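Local coordinates for sulfatase (sulfuric ester hydrolase) protein (Agrobacterium radiobacter, PDB 4UPH), which belongs to the sulfatase family of the alkaline phosphatase clan and holds a magnesium ion in loops that follow two neighbouring parallel strands of its central mixed beta sheet, at residues P250-V256 / I322-I327; I50-R56 / F354-E360; N466-L470 / H482-L486. All coordinates share one frame. Residues are numbered along the deposited sequence.

How the contacts relate
Contacts 1 and 2 share the sulfatase-family core and touch, their centres 13 Å apart: Tyr323 OH probably hydrogen-bonds to Gln54 O (2.7 Å) and Arg56 N (3.1 Å). Contact 2 lies about 4 Å from the centre of the chain and is polar, with strand hydrogen bonds and a magnesium ion. Contact 1, about 16 Å from that centre and also buried, joins loop and helix through apolar and Met-aromatic contacts. Contact 3 belongs to a separate antiparallel sheet, its centre 26 Å from that of contact 2 and 33 Å from contact 1's; one backbone hydrogen bond, a bridging water and a Leu470-Phe483 CH-pi contact join its segments, and the second subunit completes its burial.

Contact 1 of 3, residues P250-V256 / I322-I327; sequences PHPPFSV and IYYGMI
Loop 250-256, irregular and with cis peptides before Pro250 and Pro253, lies against one side of the helical segment 322-327, its start level with Met326 (CA-CA 5.4 Å from Pro250) and Phe254 level with Ile322 (6.3 Å). Pro250 points at the helix: its CB is 3.7 Å from Tyr323 CE1, its CG 3.7 Å from Ile327 CG1. The Met326 side chain (m, t, p) reaches into the bend of the loop, its CE lying 3.6 Å from Pro250 O and 3.5 Å from both His251 O and Pro253 O. The His251 side chain lies about 4 Å from the magnesium ion. Phe254, m at chi1 and centre of an inverse gamma turn, meets Met326 SD at its ring edge, 5.0 Å from the centroid, a Met-aromatic contact; its CE1 is 3.7 Å from Tyr323 CD1. At Val256, CB is 3.7 Å from Met326 CG and CG1 4.1 Å from Ile322 CG2. The loop leaves strand 242-247 and packs on long helix 313-344, where Phe254 also touches Ile319.

Contact 2 of 3, residues I50-R56 / F354-E360; sequences ISADQWR and FTSDHAE. With MG (magnesium ion), chain E.
Parallel strand ends, 50-52 and 354-355, pair with Ile50 opposite Phe354 (CA-CA 4.7 Å) and Ser51 opposite Thr355 (5.0 Å), then run on as loops. Backbone hydrogen bonds are Thr355 N to Ile50 O (3.0 Å) and Ala52 N to Thr355 O (3.2 Å). Bonds involving side chains follow: Trp55 N donates to Ser356 OG (3.2 Å), Gln54 NE2 to Glu360 OE1 (2.8 Å) and Arg56 NH1 to Glu360 O (2.9 Å); Glu360 OE2 accepts from Met362 N, and Arg56 salt-bridges Asp58 and Asp364. Phe354 (chi1 t) turns its edge to the face of Trp55 (also t; Phe354 CZ-Trp55 CZ3 3.6 Å). Magnesium is held by Asp53 OD1 (2.0 Å) and OD2 (2.5 Å), Asp357 OD2 (2.1 Å), His358 NE2 (2.1 Å) and modified Ala93. Asp53 OD2 and Asp357 OD2 approach to 3.0 Å, charges the cation helps offset, Asp53 OD2 also bonding Tyr141 and Arg97; the metal ties together loops following two parallel strands far apart in sequence, as in the alkaline phosphatase clan.

Contact 3 of 3, residues N466-L470 / H482-L486; sequences NACNL and HFAGL
Leu470, Ala484 and Phe483 bury the most surface where the two strands of a beta hairpin separate; the touching pieces 467-470 and 482-485 run 160° apart. Leu470 and Phe483 form an antiparallel non-hydrogen-bonded pair (CA-CA 4.2 Å) with both side chains on one face of the sheet. Leu470 is p at chi1 and chi2, and its CB sits over the face of the Phe483 ring (chi1 m), 3.9 Å from the centroid and 12° off the normal, a CH-pi contact; Leu470 CD2 reaches Phe483 CE2 at 3.6 Å. Ala484 follows, its N donating to Asn469 O (3.0 Å) and its CB lying 3.2 Å from Asn469 OD1. Beyond it the two segments part around a water, which donates to Ala467 O (2.7 Å) and Asn469 O (3.0 Å) and accepts from Gly485 N (3.0 Å). The inverse gamma turn centred on Cys468 has a weak bond from Asn469 N to Ala467 O (3.1 Å), and Asn469 ND2 also bonds Asn466 O (2.9 Å). Strands 469-474 and 478-483 are the inner pair of a four-stranded antiparallel sheet between 443-448 and 489-492; Leu470 and Phe483 rest on Leu287 of helix 286-294, while Ala484 O meets Ser522 of the second subunit.

Contact 1 of 3, residues P250-V256 / I322-I327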
ATOM      1  N   PRO A 250      10.090   5.201  30.757  1.00 50.02           N
ATOM      2  CA  PRO A 250       9.101   4.835  31.789  1.00 50.38           C
ATOM      3  C   PRO A 250       8.184   3.625  31.476  1.00 55.19           C
ATOM      4  O   PRO A 250       7.124   3.494  32.109  1.00 56.22           O
ATOM      5  CB  PRO A 250       8.314   6.139  31.977  1.00 51.82           C
ATOM      6  CG  PRO A 250       8.322   6.764  30.621  1.00 55.92           C
ATOM      7  CD  PRO A 250       9.686   6.438  30.052  1.00 51.32           C
ATOM      8  N   HIS A 251       8.590   2.722  30.547  1.00 48.11           N
ATOM      9  CA  HIS A 251       7.860   1.487  30.251  1.00 46.49           C
ATOM     10  C   HIS A 251       7.778   0.620  31.545  1.00 50.63           C
ATOM     11  O   HIS A 251       8.782   0.538  32.280  1.00 49.07           O
ATOM     12  CB  HIS A 251       8.591   0.701  29.132  1.00 46.74           C
ATOM     13  CG  HIS A 251       7.939  -0.574  28.690  1.00 49.92           C
ATOM     14  ND1 HIS A 251       7.321  -0.674  27.462  1.00 51.76           N
ATOM     15  CD2 HIS A 251       7.891  -1.783  29.298  1.00 51.50           C
ATOM     16  CE1 HIS A 251       6.856  -1.912  27.391  1.00 51.31           C
ATOM     17  NE2 HIS A 251       7.187  -2.618  28.476  1.00 51.43           N
ATOM     18  N   PRO A 252       6.613  -0.064  31.799  1.00 47.45           N
ATOM     19  CA  PRO A 252       6.489  -0.938  32.991  1.00 47.28           C
ATOM     20  C   PRO A 252       7.505  -2.118  33.064  1.00 55.45           C
ATOM     21  O   PRO A 252       8.189  -2.376  32.077  1.00 57.54           O
ATOM     22  CB  PRO A 252       5.032  -1.422  32.912  1.00 47.72           C
ATOM     23  CG  PRO A 252       4.657  -1.279  31.502  1.00 50.73           C
ATOM     24  CD  PRO A 252       5.357  -0.068  31.015  1.00 46.90           C
ATOM     25  N   PRO A 253       7.684  -2.862  34.183  1.00 51.45           N
ATOM     26  CA  PRO A 253       7.003  -2.783  35.494  1.00 51.31           C
ATOM     27  C   PRO A 253       7.120  -1.427  36.188  1.00 55.57           C
ATOM     28  O   PRO A 253       8.160  -0.780  36.131  1.00 53.93           O
ATOM     29  CB  PRO A 253       7.651  -3.924  36.297  1.00 52.91           C
ATOM     30  CG  PRO A 253       8.977  -4.159  35.630  1.00 56.49           C
ATOM     31  CD  PRO A 253       8.691  -3.939  34.176  1.00 51.87           C
ATOM     32  N   PHE A 254       6.018  -0.980  36.793  1.00 54.72           N
ATOM     33  CA  PHE A 254       5.976   0.285  37.507  1.00 55.85           C
ATOM     34  C   PHE A 254       6.510   0.123  38.954  1.00 64.19           C
ATOM     35  O   PHE A 254       5.754  -0.160  39.891  1.00 66.09           O
ATOM     36  CB  PHE A 254       4.577   0.930  37.422  1.00 56.85           C
ATOM     37  CG  PHE A 254       4.080   1.214  36.018  1.00 57.48           C
ATOM     38  CD1 PHE A 254       4.852   1.955  35.119  1.00 58.78           C
ATOM     39  CD2 PHE A 254       2.822   0.781  35.605  1.00 57.95           C
ATOM     40  CE1 PHE A 254       4.385   2.225  33.831  1.00 58.11           C
ATOM     41  CE2 PHE A 254       2.350   1.075  34.320  1.00 59.66           C
ATOM     42  CZ  PHE A 254       3.139   1.789  33.443  1.00 56.59           C
ATOM     43  N   SER A 255       7.849   0.256  39.088  1.00 60.30           N
ATOM     44  CA  SER A 255       8.665   0.185  40.299  1.00 59.94           C
ATOM     45  C   SER A 255       9.833   1.106  40.034  1.00 64.70           C
ATOM     46  O   SER A 255      10.332   1.117  38.911  1.00 64.54           O
ATOM     47  CB  SER A 255       9.209  -1.226  40.511  1.00 65.37           C
ATOM     48  OG  SER A 255       8.227  -2.235  40.343  1.00 80.56           O
ATOM     49  N   VAL A 256      10.268   1.895  41.035  1.00 62.37           N
ATOM     50  CA  VAL A 256      11.395   2.828  40.872  1.00 61.47           C
ATOM     51  C   VAL A 256      12.139   3.046  42.220  1.00 68.20           C
ATOM     52  O   VAL A 256      11.481   3.074  43.256  1.00 68.07           O
ATOM     53  CB  VAL A 256      10.925   4.140  40.169  1.00 63.14           C
ATOM     54  CG1 VAL A 256       9.948   4.949  41.004  1.00 62.46           C
ATOM     55  CG2 VAL A 256      12.073   4.990  39.649  1.00 62.51           C
ATOM     56  N   ILE A 322       3.802   6.502  40.635  1.00 53.71           N
ATOM     57  CA  ILE A 322       5.049   5.766  40.367  1.00 54.42           C
ATOM     58  C   ILE A 322       5.540   6.102  38.935  1.00 56.95           C
ATOM     59  O   ILE A 322       6.718   6.426  38.757  1.00 56.00           O
ATOM     60  CB  ILE A 322       4.883   4.229  40.592  1.00 57.88           C
ATOM     61  CG1 ILE A 322       4.397   3.927  42.039  1.00 57.04           C
ATOM     62  CG2 ILE A 322       6.185   3.465  40.258  1.00 59.45           C
ATOM     63  CD1 ILE A 322       3.813   2.547  42.268  1.00 52.45           C
ATOM     64  N   TYR A 323       4.619   6.072  37.939  1.00 51.94           N
ATOM     65  CA  TYR A 323       4.900   6.414  36.542  1.00 50.44           C
ATOM     66  C   TYR A 323       5.517   7.809  36.428  1.00 54.44           C
ATOM     67  O   TYR A 323       6.537   7.975  35.746  1.00 53.43           O
ATOM     68  CB  TYR A 323       3.632   6.304  35.689  1.00 49.64           C
ATOM     69  CG  TYR A 323       3.811   6.711  34.240  1.00 50.31           C
ATOM     70  CD1 TYR A 323       4.546   5.919  33.357  1.00 52.51           C
ATOM     71  CD2 TYR A 323       3.171   7.837  33.727  1.00 50.16           C
ATOM     72  CE1 TYR A 323       4.659   6.253  32.007  1.00 51.88           C
ATOM     73  CE2 TYR A 323       3.278   8.179  32.381  1.00 50.75           C
ATOM     74  CZ  TYR A 323       4.014   7.375  31.521  1.00 54.24           C
ATOM     75  OH  TYR A 323       4.125   7.707  30.194  1.00 49.79           O
ATOM     76  N   TYR A 324       4.912   8.796  37.124  1.00 52.07           N
ATOM     77  CA  TYR A 324       5.384  10.188  37.166  1.00 51.73           C
ATOM     78  C   TYR A 324       6.807  10.257  37.736  1.00 56.11           C
ATOM     79  O   TYR A 324       7.628  11.035  37.234  1.00 56.20           O
ATOM     80  CB  TYR A 324       4.401  11.075  37.961  1.00 52.34           C
ATOM     81  CG  TYR A 324       3.141  11.467  37.210  1.00 54.10           C
ATOM     82  CD1 TYR A 324       2.876  10.962  35.934  1.00 56.38           C
ATOM     83  CD2 TYR A 324       2.214  12.350  37.767  1.00 53.68           C
ATOM     84  CE1 TYR A 324       1.728  11.330  35.233  1.00 57.90           C
ATOM     85  CE2 TYR A 324       1.055  12.719  37.079  1.00 54.12           C
ATOM     86  CZ  TYR A 324       0.819  12.204  35.813  1.00 64.20           C
ATOM     87  OH  TYR A 324      -0.314  12.552  35.130  1.00 66.56           O
ATOM     88  N   GLY A 325       7.084   9.414  38.739  1.00 52.51           N
ATOM     89  CA  GLY A 325       8.407   9.306  39.341  1.00 53.09           C
ATOM     90  C   GLY A 325       9.412   8.640  38.416  1.00 58.10           C
ATOM     91  O   GLY A 325      10.577   9.029  38.377  1.00 59.86           O
ATOM     92  N   MET A 326       8.971   7.644  37.647  1.00 54.16           N
ATOM     93  CA  MET A 326       9.799   6.929  36.666  1.00 53.58           C
ATOM     94  C   MET A 326      10.280   7.859  35.564  1.00 54.39           C
ATOM     95  O   MET A 326      11.454   7.776  35.171  1.00 54.04           O
ATOM     96  CB  MET A 326       9.059   5.720  36.093  1.00 56.19           C
ATOM     97  CG  MET A 326       9.167   4.515  36.987  1.00 60.58           C
ATOM     98  SD  MET A 326       7.963   3.260  36.579  1.00 66.11           S
ATOM     99  CE  MET A 326       8.783   2.482  35.135  1.00 63.02           C
ATOM    100  N   ILE A 327       9.386   8.788  35.121  1.00 47.12           N
ATOM    101  CA  ILE A 327       9.669   9.817  34.124  1.00 45.44           C
ATOM    102  C   ILE A 327      10.762  10.749  34.655  1.00 53.23           C
ATOM    103  O   ILE A 327      11.656  11.158  33.890  1.00 53.95           O
ATOM    104  CB  ILE A 327       8.366  10.573  33.727  1.00 46.71           C
ATOM    105  CG1 ILE A 327       7.532   9.724  32.739  1.00 45.71           C
ATOM    106  CG2 ILE A 327       8.650  11.979  33.168  1.00 45.74           C
ATOM    107  CD1 ILE A 327       6.215  10.300  32.280  1.00 41.96           C
TER

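Contact 2 of 3, residues I50-R56 / F354-E360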
ATOM      1  N   ILE A  50      17.697   9.793  21.095  1.00 42.63           N
ATOM      2  CA  ILE A  50      17.304   9.213  22.368  1.00 42.87           C
ATOM      3  C   ILE A  50      15.824   8.950  22.352  1.00 47.04           C
ATOM      4  O   ILE A  50      15.021   9.846  22.066  1.00 48.17           O
ATOM      5  CB  ILE A  50      17.698  10.047  23.627  1.00 45.96           C
ATOM      6  CG1 ILE A  50      19.192  10.387  23.651  1.00 46.08           C
ATOM      7  CG2 ILE A  50      17.273   9.309  24.925  1.00 45.73           C
ATOM      8  CD1 ILE A  50      19.646  11.161  24.928  1.00 50.13           C
ATOM      9  N   SER A  51      15.466   7.717  22.695  1.00 41.70           N
ATOM     10  CA  SER A  51      14.092   7.309  22.885  1.00 39.58           C
ATOM     11  C   SER A  51      13.974   6.726  24.286  1.00 41.85           C
ATOM     12  O   SER A  51      14.950   6.162  24.822  1.00 38.06           O
ATOM     13  CB  SER A  51      13.635   6.334  21.797  1.00 39.71           C
ATOM     14  OG  SER A  51      13.983   4.987  22.041  1.00 49.65           O
ATOM     15  N   ALA A  52      12.798   6.932  24.894  1.00 41.06           N
ATOM     16  CA  ALA A  52      12.418   6.419  26.217  1.00 41.78           C
ATOM     17  C   ALA A  52      11.027   5.867  26.003  1.00 47.19           C
ATOM     18  O   ALA A  52      10.134   6.602  25.614  1.00 47.66           O
ATOM     19  CB  ALA A  52      12.416   7.547  27.246  1.00 42.47           C
ATOM     20  N   ASP A  53      10.871   4.550  26.138  1.00 44.76           N
ATOM     21  CA  ASP A  53       9.635   3.830  25.853  1.00 43.95           C
ATOM     22  C   ASP A  53       8.416   4.212  26.701  1.00 47.88           C
ATOM     23  O   ASP A  53       8.537   4.391  27.904  1.00 48.00           O
ATOM     24  CB  ASP A  53       9.892   2.335  25.984  1.00 45.14           C
ATOM     25  CG  ASP A  53       9.090   1.485  25.030  1.00 61.94           C
ATOM     26  OD1 ASP A  53       7.847   1.513  25.114  1.00 65.33           O
ATOM     27  OD2 ASP A  53       9.707   0.775  24.199  1.00 67.48           O
ATOM     28  N   GLN A  54       7.231   4.291  26.066  1.00 42.93           N
ATOM     29  CA  GLN A  54       5.937   4.465  26.739  1.00 42.00           C
ATOM     30  C   GLN A  54       5.755   5.794  27.521  1.00 45.61           C
ATOM     31  O   GLN A  54       4.997   5.826  28.492  1.00 44.50           O
ATOM     32  CB  GLN A  54       5.682   3.239  27.660  1.00 42.81           C
ATOM     33  CG  GLN A  54       4.226   2.790  27.718  1.00 52.37           C
ATOM     34  CD  GLN A  54       4.086   1.307  27.816  1.00 63.03           C
ATOM     35  OE1 GLN A  54       4.850   0.551  27.225  1.00 57.78           O
ATOM     36  NE2 GLN A  54       3.065   0.855  28.518  1.00 55.86           N
ATOM     37  N   TRP A  55       6.360   6.892  27.031  1.00 42.87           N
ATOM     38  CA  TRP A  55       6.305   8.228  27.616  1.00 43.45           C
ATOM     39  C   TRP A  55       5.208   9.106  26.934  1.00 44.02           C
ATOM     40  O   TRP A  55       5.234   9.314  25.724  1.00 42.51           O
ATOM     41  CB  TRP A  55       7.709   8.868  27.515  1.00 43.73           C
ATOM     42  CG  TRP A  55       7.970  10.125  28.313  1.00 46.16           C
ATOM     43  CD1 TRP A  55       7.122  11.182  28.493  1.00 49.26           C
ATOM     44  CD2 TRP A  55       9.239  10.534  28.848  1.00 46.48           C
ATOM     45  NE1 TRP A  55       7.764  12.193  29.171  1.00 49.17           N
ATOM     46  CE2 TRP A  55       9.066  11.828  29.392  1.00 50.26           C
ATOM     47  CE3 TRP A  55      10.501   9.916  28.947  1.00 48.26           C
ATOM     48  CZ2 TRP A  55      10.111  12.525  30.014  1.00 50.07           C
ATOM     49  CZ3 TRP A  55      11.528  10.584  29.606  1.00 50.25           C
ATOM     50  CH2 TRP A  55      11.331  11.871  30.139  1.00 50.97           C
ATOM     51  N   ARG A  56       4.256   9.601  27.732  1.00 39.43           N
ATOM     52  CA  ARG A  56       3.137  10.457  27.311  1.00 39.56           C
ATOM     53  C   ARG A  56       3.606  11.846  26.891  1.00 44.95           C
ATOM     54  O   ARG A  56       4.449  12.448  27.565  1.00 46.76           O
ATOM     55  CB  ARG A  56       2.110  10.606  28.443  1.00 37.77           C
ATOM     56  CG  ARG A  56       1.304   9.354  28.720  1.00 45.32           C
ATOM     57  CD  ARG A  56       0.318   9.563  29.848  1.00 42.93           C
ATOM     58  NE  ARG A  56      -0.707  10.574  29.540  1.00 40.47           N
ATOM     59  CZ  ARG A  56      -1.979  10.294  29.291  1.00 50.28           C
ATOM     60  NH1 ARG A  56      -2.389   9.035  29.222  1.00 50.29           N
ATOM     61  NH2 ARG A  56      -2.848  11.270  29.096  1.00 35.77           N
ATOM     62  N   PHE A 354      15.187  13.805  21.068  1.00 38.66           N
ATOM     63  CA  PHE A 354      14.589  13.079  22.180  1.00 37.51           C
ATOM     64  C   PHE A 354      13.119  12.851  21.857  1.00 44.44           C
ATOM     65  O   PHE A 354      12.416  13.795  21.486  1.00 47.06           O
ATOM     66  CB  PHE A 354      14.755  13.812  23.524  1.00 38.30           C
ATOM     67  CG  PHE A 354      13.819  13.282  24.600  1.00 39.38           C
ATOM     68  CD1 PHE A 354      14.080  12.067  25.243  1.00 41.32           C
ATOM     69  CD2 PHE A 354      12.627  13.950  24.904  1.00 40.62           C
ATOM     70  CE1 PHE A 354      13.182  11.552  26.185  1.00 41.46           C
ATOM     71  CE2 PHE A 354      11.729  13.430  25.846  1.00 42.02           C
ATOM     72  CZ  PHE A 354      12.022  12.245  26.485  1.00 40.21           C
ATOM     73  N   THR A 355      12.655  11.610  22.009  1.00 40.98           N
ATOM     74  CA  THR A 355      11.271  11.218  21.702  1.00 41.40           C
ATOM     75  C   THR A 355      10.922   9.897  22.390  1.00 45.48           C
ATOM     76  O   THR A 355      11.713   9.378  23.177  1.00 44.27           O
ATOM     77  CB  THR A 355      11.045  11.193  20.148  1.00 45.59           C
ATOM     78  OG1 THR A 355       9.652  11.151  19.871  1.00 46.72           O
ATOM     79  CG2 THR A 355      11.767  10.040  19.447  1.00 38.15           C
ATOM     80  N   SER A 356       9.738   9.368  22.085  1.00 43.18           N
ATOM     81  CA  SER A 356       9.245   8.076  22.562  1.00 43.03           C
ATOM     82  C   SER A 356       8.622   7.352  21.362  1.00 47.87           C
ATOM     83  O   SER A 356       8.171   8.006  20.427  1.00 47.37           O
ATOM     84  CB  SER A 356       8.204   8.278  23.659  1.00 45.56           C
ATOM     85  OG  SER A 356       7.823   7.042  24.236  1.00 51.91           O
ATOM     86  N   ASP A 357       8.615   6.010  21.379  1.00 46.48           N
ATOM     87  CA  ASP A 357       8.037   5.173  20.309  1.00 45.68           C
ATOM     88  C   ASP A 357       6.506   5.318  20.238  1.00 47.58           C
ATOM     89  O   ASP A 357       5.961   5.588  19.176  1.00 45.49           O
ATOM     90  CB  ASP A 357       8.483   3.689  20.448  1.00 46.69           C
ATOM     91  CG  ASP A 357       8.235   3.006  21.802  1.00 55.35           C
ATOM     92  OD1 ASP A 357       8.122   3.722  22.825  1.00 57.53           O
ATOM     93  OD2 ASP A 357       8.182   1.758  21.840  1.00 57.11           O
ATOM     94  N   HIS A 358       5.842   5.176  21.390  1.00 46.05           N
ATOM     95  CA  HIS A 358       4.387   5.274  21.612  1.00 45.56           C
ATOM     96  C   HIS A 358       4.202   5.785  23.052  1.00 48.99           C
ATOM     97  O   HIS A 358       5.185   5.897  23.787  1.00 48.81           O
ATOM     98  CB  HIS A 358       3.694   3.890  21.430  1.00 45.77           C
ATOM     99  CG  HIS A 358       4.295   2.825  22.280  1.00 49.19           C
ATOM    100  ND1 HIS A 358       4.203   2.861  23.662  1.00 50.93           N
ATOM    101  CD2 HIS A 358       5.052   1.768  21.925  1.00 51.67           C
ATOM    102  CE1 HIS A 358       4.918   1.842  24.097  1.00 50.70           C
ATOM    103  NE2 HIS A 358       5.423   1.139  23.091  1.00 51.30           N
ATOM    104  N   ALA A 359       2.958   6.082  23.462  1.00 45.13           N
ATOM    105  CA  ALA A 359       2.728   6.564  24.812  1.00 43.43           C
ATOM    106  C   ALA A 359       2.105   5.488  25.728  1.00 47.57           C
ATOM    107  O   ALA A 359       2.399   4.301  25.570  1.00 47.18           O
ATOM    108  CB  ALA A 359       1.928   7.854  24.790  1.00 43.53           C
ATOM    109  N   GLU A 360       1.307   5.911  26.717  1.00 45.22           N
ATOM    110  CA  GLU A 360       0.707   5.102  27.779  1.00 44.65           C
ATOM    111  C   GLU A 360      -0.672   5.676  28.074  1.00 48.00           C
ATOM    112  O   GLU A 360      -0.815   6.900  28.119  1.00 48.66           O
ATOM    113  CB  GLU A 360       1.630   5.212  29.024  1.00 45.94           C
ATOM    114  CG  GLU A 360       1.075   4.691  30.341  1.00 54.81           C
ATOM    115  CD  GLU A 360       0.472   3.300  30.315  1.00 64.44           C
ATOM    116  OE1 GLU A 360       1.214   2.344  29.999  1.00 55.25           O
ATOM    117  OE2 GLU A 360      -0.736   3.163  30.617  1.00 47.52           O
TER
HETATM  118 MG    MG E1001       7.385   0.587  23.354  1.00 36.91          MG

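Contact 3 of 3, residues N466-L470 / H482-L486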
ATOM      1  N   ASN A 466      -6.485  -9.410   7.801  1.00 34.82           N
ATOM      2  CA  ASN A 466      -6.349  -8.179   7.035  1.00 35.08           C
ATOM      3  C   ASN A 466      -7.420  -7.133   7.341  1.00 40.79           C
ATOM      4  O   ASN A 466      -7.344  -6.009   6.842  1.00 40.70           O
ATOM      5  CB  ASN A 466      -6.329  -8.504   5.553  1.00 37.95           C
ATOM      6  CG  ASN A 466      -7.615  -9.039   4.956  1.00 45.42           C
ATOM      7  OD1 ASN A 466      -8.602  -9.309   5.615  1.00 49.17           O
ATOM      8  ND2 ASN A 466      -7.634  -9.177   3.665  1.00 38.95           N
ATOM      9  N   ALA A 467      -8.467  -7.535   8.101  1.00 38.76           N
ATOM     10  CA  ALA A 467      -9.589  -6.658   8.471  1.00 37.83           C
ATOM     11  C   ALA A 467      -9.565  -6.243   9.973  1.00 41.44           C
ATOM     12  O   ALA A 467     -10.386  -5.451  10.404  1.00 42.56           O
ATOM     13  CB  ALA A 467     -10.912  -7.291   8.078  1.00 38.01           C
ATOM     14  N   CYS A 468      -8.560  -6.706  10.716  1.00 36.94           N
ATOM     15  CA  CYS A 468      -8.331  -6.411  12.118  1.00 37.03           C
ATOM     16  C   CYS A 468      -7.479  -5.165  12.330  1.00 38.15           C
ATOM     17  O   CYS A 468      -6.472  -5.198  13.046  1.00 35.45           O
ATOM     18  CB  CYS A 468      -7.716  -7.626  12.787  1.00 38.60           C
ATOM     19  SG  CYS A 468      -8.842  -9.025  12.843  1.00 43.81           S
ATOM     20  N   ASN A 469      -7.886  -4.060  11.705  1.00 34.47           N
ATOM     21  CA  ASN A 469      -7.148  -2.794  11.799  1.00 33.64           C
ATOM     22  C   ASN A 469      -8.055  -1.551  11.759  1.00 36.65           C
ATOM     23  O   ASN A 469      -9.238  -1.623  11.366  1.00 37.97           O
ATOM     24  CB  ASN A 469      -6.073  -2.741  10.686  1.00 29.30           C
ATOM     25  CG  ASN A 469      -6.606  -3.209   9.340  1.00 42.51           C
ATOM     26  OD1 ASN A 469      -7.420  -2.533   8.701  1.00 33.05           O
ATOM     27  ND2 ASN A 469      -6.191  -4.384   8.896  1.00 31.75           N
ATOM     28  N   LEU A 470      -7.467  -0.402  12.131  1.00 31.46           N
ATOM     29  CA  LEU A 470      -8.082   0.927  12.115  1.00 30.45           C
ATOM     30  C   LEU A 470      -7.069   1.960  11.602  1.00 35.72           C
ATOM     31  O   LEU A 470      -5.848   1.729  11.662  1.00 34.36           O
ATOM     32  CB  LEU A 470      -8.603   1.341  13.524  1.00 30.48           C
ATOM     33  CG  LEU A 470      -7.552   1.470  14.684  1.00 34.12           C
ATOM     34  CD1 LEU A 470      -6.957   2.893  14.745  1.00 31.78           C
ATOM     35  CD2 LEU A 470      -8.164   1.111  16.020  1.00 33.23           C
ATOM     36  N   HIS A 482     -11.578   5.030  11.389  1.00 37.66           N
ATOM     37  CA  HIS A 482     -12.214   4.080  10.503  1.00 36.37           C
ATOM     38  C   HIS A 482     -11.622   2.695  10.769  1.00 38.68           C
ATOM     39  O   HIS A 482     -10.394   2.528  10.811  1.00 39.01           O
ATOM     40  CB  HIS A 482     -12.043   4.477   9.029  1.00 37.55           C
ATOM     41  CG  HIS A 482     -12.638   3.457   8.088  1.00 40.74           C
ATOM     42  ND1 HIS A 482     -11.938   2.320   7.716  1.00 41.30           N
ATOM     43  CD2 HIS A 482     -13.859   3.424   7.499  1.00 41.71           C
ATOM     44  CE1 HIS A 482     -12.740   1.652   6.897  1.00 40.24           C
ATOM     45  NE2 HIS A 482     -13.900   2.275   6.734  1.00 41.02           N
ATOM     46  N   PHE A 483     -12.509   1.707  10.962  1.00 32.92           N
ATOM     47  CA  PHE A 483     -12.135   0.311  11.172  1.00 31.08           C
ATOM     48  C   PHE A 483     -12.417  -0.432   9.883  1.00 37.64           C
ATOM     49  O   PHE A 483     -13.485  -0.217   9.308  1.00 36.60           O
ATOM     50  CB  PHE A 483     -12.971  -0.292  12.302  1.00 30.66           C
ATOM     51  CG  PHE A 483     -12.544   0.149  13.672  1.00 29.95           C
ATOM     52  CD1 PHE A 483     -12.934   1.392  14.175  1.00 32.45           C
ATOM     53  CD2 PHE A 483     -11.805  -0.692  14.487  1.00 30.12           C
ATOM     54  CE1 PHE A 483     -12.559   1.805  15.466  1.00 33.06           C
ATOM     55  CE2 PHE A 483     -11.436  -0.292  15.781  1.00 34.04           C
ATOM     56  CZ  PHE A 483     -11.785   0.969  16.255  1.00 31.94           C
ATOM     57  N   ALA A 484     -11.479  -1.285   9.413  1.00 35.72           N
ATOM     58  CA  ALA A 484     -11.700  -2.092   8.209  1.00 35.87           C
ATOM     59  C   ALA A 484     -12.938  -3.014   8.336  1.00 41.64           C
ATOM     60  O   ALA A 484     -13.633  -3.239   7.329  1.00 40.83           O
ATOM     61  CB  ALA A 484     -10.474  -2.938   7.907  1.00 36.39           C
ATOM     62  N   GLY A 485     -13.206  -3.534   9.544  1.00 39.11           N
ATOM     63  CA  GLY A 485     -14.341  -4.440   9.721  1.00 39.78           C
ATOM     64  C   GLY A 485     -15.287  -4.200  10.871  1.00 44.81           C
ATOM     65  O   GLY A 485     -16.127  -5.048  11.134  1.00 44.62           O
ATOM     66  N   LEU A 486     -15.159  -3.068  11.569  1.00 42.15           N
ATOM     67  CA  LEU A 486     -15.993  -2.695  12.716  1.00 40.76           C
ATOM     68  C   LEU A 486     -16.629  -1.323  12.451  1.00 46.47           C
ATOM     69  O   LEU A 486     -16.314  -0.736  11.413  1.00 47.79           O
ATOM     70  CB  LEU A 486     -15.150  -2.707  14.013  1.00 39.90           C
ATOM     71  CG  LEU A 486     -14.645  -4.068  14.486  1.00 43.23           C
ATOM     72  CD1 LEU A 486     -13.684  -3.910  15.644  1.00 42.92           C
ATOM     73  CD2 LEU A 486     -15.815  -4.983  14.879  1.00 42.89           C
TER
HETATM   74  O   HOH W   1     -11.472  -3.575  12.048  1.00 39.71           O